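Local coordinates for mandelate racemase/muconate lactonizing enzyme-like protein (Roseovarius sp. TM1035, PDB 3RCY) that probably acts as a magnesium-dependent isomerase or lyase of the mandelate racemase branch of the enolase superfamily, its natural substrate not established, at residues Arg61-Glu66 against Glu72-Arg77; Thr259-Thr264 against Ala309-Ala314. All blocks are in the same frame, centred on the assembly; numbering follows the deposited sequence.

Overall arrangement
From the N terminus, the chain first builds the three-stranded antiparallel sheet and then the helices of the N-terminal domain, where contact 1 (61-66 with 72-77) closes a short loop between helices 48-63 and 71-80. Contact 2 comes much later, in the enolase C-terminal region, and joins the loops that follow strands 257-259 and 307-308, spanning 44 residues, mostly helical. The two lie in series, neither nested nor crossed. Their centres are 24 Å apart and their nearest atoms about 7 Å apart, without touching. Contact 1 holds a helix-loop-helix connection near the periphery, contact 2 the metal site at the C-terminal ends of the barrel strands. Both also meet the third subunit.

Contact 1: residues Arg61-Glu66 against Glu72-Arg77; sequences RHMEGE and ELMFRR
E66 and R77 form an end-on salt bridge in which both terminal nitrogens of the arginine converge on a single carboxylate oxygen: R77 NH1 lies 2.7 Å and R77 NH2 2.8 Å from E66 OE1. Sharing one acceptor bends both bonds, to N-H...O angles of 141° and 135°. The oxygen lies close to the guanidinium plane, yet the two nitrogens approach it from the same face of the carboxylate, whose plane is turned 57° from that of the guanidinium. NH1 is used twice, since R77 NH1 also donates to the backbone H62 O at 2.9 Å, tying the arginine to the 61-66 segment. The R77 chain is extended from CG to NE, which carries its head back past L73, one turn earlier, whose CD2 covers a guanidinium face. The H62 ring slides alongside the base of this arginine, with H62 ND1 3.6 Å from R77 CB; R77 O lies over one ring face near the rim, and R61 CG over the opposite one. Below the polar layer, M74 SD fits between M63 CG and E66 CG, 3.8 Å from each, and the two methionines cross at about a right angle.

A second shell fixes these groups. E66 OE2 is bonded to N70, H62 NE2 to S81, and R77 NE makes a salt bridge with E391 of the third subunit. A type II turn from M63 to E66, closed by E66 N to M63 O at 2.9 Å, swings the glutamate back over the second helix.

The contact joins consecutive helices 48-63 and 71-80 of the N-terminal domain: M63 and M74 rest on helix 89-110, and the backbone of G65 and E66 bonds to L4 at the start of strand 4-12.

Contact 2: residues Thr259-Thr264 against Ala309-Ala314; sequences TGERLT and APHLYA. With MG (magnesium ion), chain I; RIB (alpha-D-ribofuranose), chain M.
E261 faces H311 with a carboxylate already engaged by the metal site: E261 OE1 binds the magnesium ion at 2.2 Å, while E261 OE2 accepts a 2.5 Å hydrogen bond from water 1, itself a metal ligand. The two oxygens thus take part in one small ring through metal and water, which fixes the rotation of the carboxylate. Four waters and E235 complete the six-coordinate magnesium. Against the imidazole, the glutamate uses its aliphatic root. E261 CB sits over one face in a CH-pi contact, 3.6 Å from the H311 ring centroid, and the carboxylate, its plane 48° from the ring, passes E261 OE2 within 3.3 Å of H311 NE2. A chi1 of 77° sets CG between the backbone N and carbonyl carbon, and the chain then runs extended to the metal. Were H311 replaced by an alanine, the CB of E261 would probably lose its aromatic cover, and a gap would open beside the metal-bound carboxylate.

Further on, in a separate pocket away from the metal, L263 CD2 lies 3.5 Å from ribofuranose O2. The loops follow strands 257-259 and 307-308, the fifth and seventh of the barrel, and H311 occupies a place consistent with that of the active-site histidine of mandelate racemase. Helix 266-274 packs on L263, and helix 316-327 on P310 and L312.

Contact 1: residues Arg61-Glu66 against Glu72-Arg77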
# COMPACT_ATOMS: atom_id res chain seq x y z
N ARG A 61 4.17 -43.74 11.65
CA ARG A 61 4.81 -43.33 10.41
C ARG A 61 5.99 -42.38 10.64
O ARG A 61 7.02 -42.49 9.97
CB ARG A 61 3.77 -42.68 9.48
CG ARG A 61 4.21 -42.56 8.01
CD ARG A 61 3.07 -42.05 7.12
NE ARG A 61 1.88 -42.91 7.18
CZ ARG A 61 1.73 -44.05 6.51
NH1 ARG A 61 2.68 -44.51 5.70
NH2 ARG A 61 0.60 -44.74 6.65
N HIS A 62 5.85 -41.45 11.59
CA HIS A 62 6.80 -40.33 11.71
C HIS A 62 7.57 -40.26 13.02
O HIS A 62 8.56 -39.54 13.11
CB HIS A 62 6.10 -38.99 11.46
CG HIS A 62 5.38 -38.93 10.15
ND1 HIS A 62 6.02 -39.07 8.94
CD2 HIS A 62 4.06 -38.75 9.86
CE1 HIS A 62 5.14 -38.98 7.96
NE2 HIS A 62 3.94 -38.79 8.49
N MET A 63 7.11 -40.98 14.04
CA MET A 63 7.67 -40.79 15.39
C MET A 63 8.23 -42.04 16.06
O MET A 63 9.24 -41.97 16.77
CB MET A 63 6.65 -40.10 16.30
CG MET A 63 6.12 -38.78 15.72
SD MET A 63 4.85 -38.02 16.73
CE MET A 63 5.84 -37.38 18.09
N GLU A 64 7.58 -43.18 15.84
CA GLU A 64 8.02 -44.44 16.45
C GLU A 64 9.46 -44.75 16.04
O GLU A 64 9.81 -44.69 14.86
CB GLU A 64 7.09 -45.59 16.06
CG GLU A 64 7.32 -46.89 16.83
CD GLU A 64 6.41 -48.03 16.37
OE1 GLU A 64 5.46 -47.77 15.59
OE2 GLU A 64 6.65 -49.18 16.79
N GLY A 65 10.29 -45.04 17.03
CA GLY A 65 11.71 -45.33 16.80
C GLY A 65 12.61 -44.10 16.77
O GLY A 65 13.83 -44.22 16.65
N GLU A 66 12.01 -42.90 16.87
CA GLU A 66 12.77 -41.64 16.84
C GLU A 66 13.21 -41.21 18.24
O GLU A 66 12.51 -41.45 19.22
CB GLU A 66 11.95 -40.52 16.19
CG GLU A 66 12.74 -39.26 15.82
CD GLU A 66 13.86 -39.54 14.83
OE1 GLU A 66 13.59 -40.12 13.77
OE2 GLU A 66 15.02 -39.19 15.13
N GLU A 72 12.08 -30.75 15.91
CA GLU A 72 12.03 -30.03 14.63
C GLU A 72 11.77 -31.02 13.50
O GLU A 72 10.92 -30.78 12.64
CB GLU A 72 13.36 -29.30 14.35
CG GLU A 72 13.69 -28.14 15.28
CD GLU A 72 13.18 -26.79 14.78
OE1 GLU A 72 12.56 -26.71 13.69
OE2 GLU A 72 13.41 -25.79 15.49
N LEU A 73 12.51 -32.12 13.52
CA LEU A 73 12.44 -33.14 12.48
C LEU A 73 11.06 -33.80 12.45
O LEU A 73 10.46 -33.94 11.39
CB LEU A 73 13.53 -34.20 12.67
CG LEU A 73 13.55 -35.36 11.66
CD1 LEU A 73 13.70 -34.88 10.22
CD2 LEU A 73 14.66 -36.35 12.00
N MET A 74 10.56 -34.19 13.62
CA MET A 74 9.27 -34.86 13.69
C MET A 74 8.14 -33.95 13.23
O MET A 74 7.24 -34.39 12.52
CB MET A 74 9.00 -35.45 15.08
CG MET A 74 9.93 -36.63 15.38
SD MET A 74 9.48 -37.54 16.85
CE MET A 74 10.15 -36.45 18.11
N PHE A 75 8.21 -32.66 13.59
CA PHE A 75 7.26 -31.70 13.04
C PHE A 75 7.31 -31.66 11.51
O PHE A 75 6.26 -31.79 10.86
CB PHE A 75 7.41 -30.29 13.63
CG PHE A 75 6.46 -29.29 13.02
CD1 PHE A 75 5.16 -29.15 13.51
CD2 PHE A 75 6.85 -28.52 11.92
CE1 PHE A 75 4.27 -28.24 12.92
CE2 PHE A 75 5.98 -27.61 11.33
CZ PHE A 75 4.69 -27.47 11.83
N ARG A 76 8.50 -31.52 10.94
CA ARG A 76 8.64 -31.47 9.48
C ARG A 76 8.07 -32.71 8.79
O ARG A 76 7.44 -32.60 7.74
CB ARG A 76 10.10 -31.28 9.04
CG ARG A 76 10.77 -29.93 9.41
CD ARG A 76 9.92 -28.70 9.04
NE ARG A 76 9.52 -28.68 7.63
CZ ARG A 76 8.88 -27.67 7.05
NH1 ARG A 76 8.57 -26.58 7.75
NH2 ARG A 76 8.55 -27.76 5.76
N ARG A 77 8.31 -33.89 9.36
CA ARG A 77 7.80 -35.14 8.82
C ARG A 77 6.28 -35.14 8.74
O ARG A 77 5.72 -35.45 7.70
CB ARG A 77 8.25 -36.32 9.67
CG ARG A 77 9.69 -36.74 9.49
CD ARG A 77 10.00 -37.87 10.46
NE ARG A 77 11.36 -38.36 10.33
CZ ARG A 77 12.00 -39.04 11.28
NH1 ARG A 77 11.42 -39.30 12.45
NH2 ARG A 77 13.25 -39.44 11.07

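Contact 2: residues Thr259-Thr264 against Ala309-Ala314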
# COMPACT_ATOMS: atom_id res chain seq x y z
N THR A 259 -7.30 -13.99 19.01
CA THR A 259 -7.72 -15.16 18.25
C THR A 259 -6.65 -16.24 18.29
O THR A 259 -5.51 -15.99 18.69
CB THR A 259 -8.05 -14.79 16.77
OG1 THR A 259 -8.96 -15.76 16.24
CG2 THR A 259 -6.78 -14.71 15.90
N GLY A 260 -7.02 -17.45 17.88
CA GLY A 260 -6.03 -18.48 17.59
C GLY A 260 -6.44 -19.91 17.87
O GLY A 260 -5.77 -20.85 17.41
N GLU A 261 -7.52 -20.11 18.62
CA GLU A 261 -7.86 -21.46 19.08
C GLU A 261 -8.19 -22.44 17.95
O GLU A 261 -8.08 -23.65 18.13
CB GLU A 261 -8.99 -21.44 20.10
CG GLU A 261 -10.37 -21.23 19.51
CD GLU A 261 -11.40 -20.99 20.59
OE1 GLU A 261 -11.30 -19.94 21.26
OE2 GLU A 261 -12.28 -21.86 20.79
N ARG A 262 -8.58 -21.91 16.79
CA ARG A 262 -8.94 -22.76 15.65
C ARG A 262 -7.89 -22.70 14.54
O ARG A 262 -8.10 -23.21 13.43
CB ARG A 262 -10.32 -22.38 15.14
CG ARG A 262 -11.42 -22.79 16.13
CD ARG A 262 -12.79 -22.55 15.57
NE ARG A 262 -13.25 -21.19 15.82
CZ ARG A 262 -14.37 -20.68 15.32
NH1 ARG A 262 -15.14 -21.41 14.51
NH2 ARG A 262 -14.73 -19.44 15.63
N LEU A 263 -6.75 -22.09 14.86
CA LEU A 263 -5.64 -21.96 13.91
C LEU A 263 -4.54 -22.97 14.22
O LEU A 263 -4.46 -23.50 15.34
CB LEU A 263 -5.06 -20.53 13.95
CG LEU A 263 -6.03 -19.39 13.60
CD1 LEU A 263 -5.27 -18.05 13.48
CD2 LEU A 263 -6.84 -19.67 12.31
N THR A 264 -3.69 -23.23 13.23
CA THR A 264 -2.66 -24.23 13.43
C THR A 264 -1.36 -23.93 12.70
O THR A 264 -1.37 -23.58 11.51
CB THR A 264 -3.17 -25.65 13.09
OG1 THR A 264 -2.15 -26.60 13.39
CG2 THR A 264 -3.56 -25.77 11.62
N ALA A 309 -1.88 -15.84 24.84
CA ALA A 309 -2.83 -16.26 25.88
C ALA A 309 -3.32 -17.66 25.53
O ALA A 309 -4.35 -17.81 24.88
CB ALA A 309 -3.99 -15.26 25.99
N PRO A 310 -2.56 -18.71 25.94
CA PRO A 310 -2.83 -20.10 25.56
C PRO A 310 -4.28 -20.52 25.84
O PRO A 310 -4.80 -20.31 26.94
CB PRO A 310 -1.86 -20.90 26.44
CG PRO A 310 -0.73 -19.95 26.70
CD PRO A 310 -1.39 -18.61 26.83
N HIS A 311 -4.92 -21.08 24.82
CA HIS A 311 -6.31 -21.53 24.89
C HIS A 311 -6.45 -22.77 25.77
O HIS A 311 -5.59 -23.65 25.74
CB HIS A 311 -6.81 -21.87 23.48
CG HIS A 311 -8.23 -22.36 23.44
ND1 HIS A 311 -8.56 -23.69 23.40
CD2 HIS A 311 -9.40 -21.68 23.46
CE1 HIS A 311 -9.88 -23.82 23.36
NE2 HIS A 311 -10.41 -22.61 23.40
N LEU A 312 -7.54 -22.83 26.52
CA LEU A 312 -7.93 -24.08 27.18
C LEU A 312 -9.44 -24.27 27.17
O LEU A 312 -10.17 -23.60 27.89
CB LEU A 312 -7.40 -24.18 28.62
CG LEU A 312 -7.71 -25.56 29.25
CD1 LEU A 312 -6.75 -26.65 28.73
CD2 LEU A 312 -7.71 -25.53 30.76
N TYR A 313 -9.91 -25.19 26.33
CA TYR A 313 -11.22 -25.78 26.55
C TYR A 313 -11.07 -27.27 26.36
O TYR A 313 -11.58 -27.86 25.41
CB TYR A 313 -12.33 -25.19 25.67
CG TYR A 313 -13.68 -25.41 26.31
CD1 TYR A 313 -14.03 -24.73 27.48
CD2 TYR A 313 -14.58 -26.35 25.80
CE1 TYR A 313 -15.25 -24.95 28.11
CE2 TYR A 313 -15.82 -26.58 26.42
CZ TYR A 313 -16.14 -25.87 27.57
OH TYR A 313 -17.34 -26.08 28.22
N ALA A 314 -10.34 -27.87 27.30
CA ALA A 314 -9.90 -29.25 27.20
C ALA A 314 -9.39 -29.68 28.58
O ALA A 314 -9.68 -29.01 29.58
CB ALA A 314 -8.82 -29.39 26.14
MG MG I . -12.65 -18.96 22.66
O5 RIB M . -8.04 -19.80 4.52
C5 RIB M . -6.91 -19.08 5.02
C4 RIB M . -6.49 -19.70 6.34
O4 RIB M . -5.89 -18.72 7.18
C3 RIB M . -7.69 -20.21 7.10
O3 RIB M . -7.83 -21.61 6.91
C2 RIB M . -7.37 -19.95 8.55
O2 RIB M . -6.89 -21.15 9.15
C1 RIB M . -6.28 -18.91 8.54
O1 RIB M . -6.77 -17.69 9.11
O HOH W 1 -14.03 -20.73 22.15
O HOH W 2 -14.24 -17.78 23.69
O HOH W 3 -12.15 -20.02 24.68
O HOH W 4 -13.81 -18.31 20.75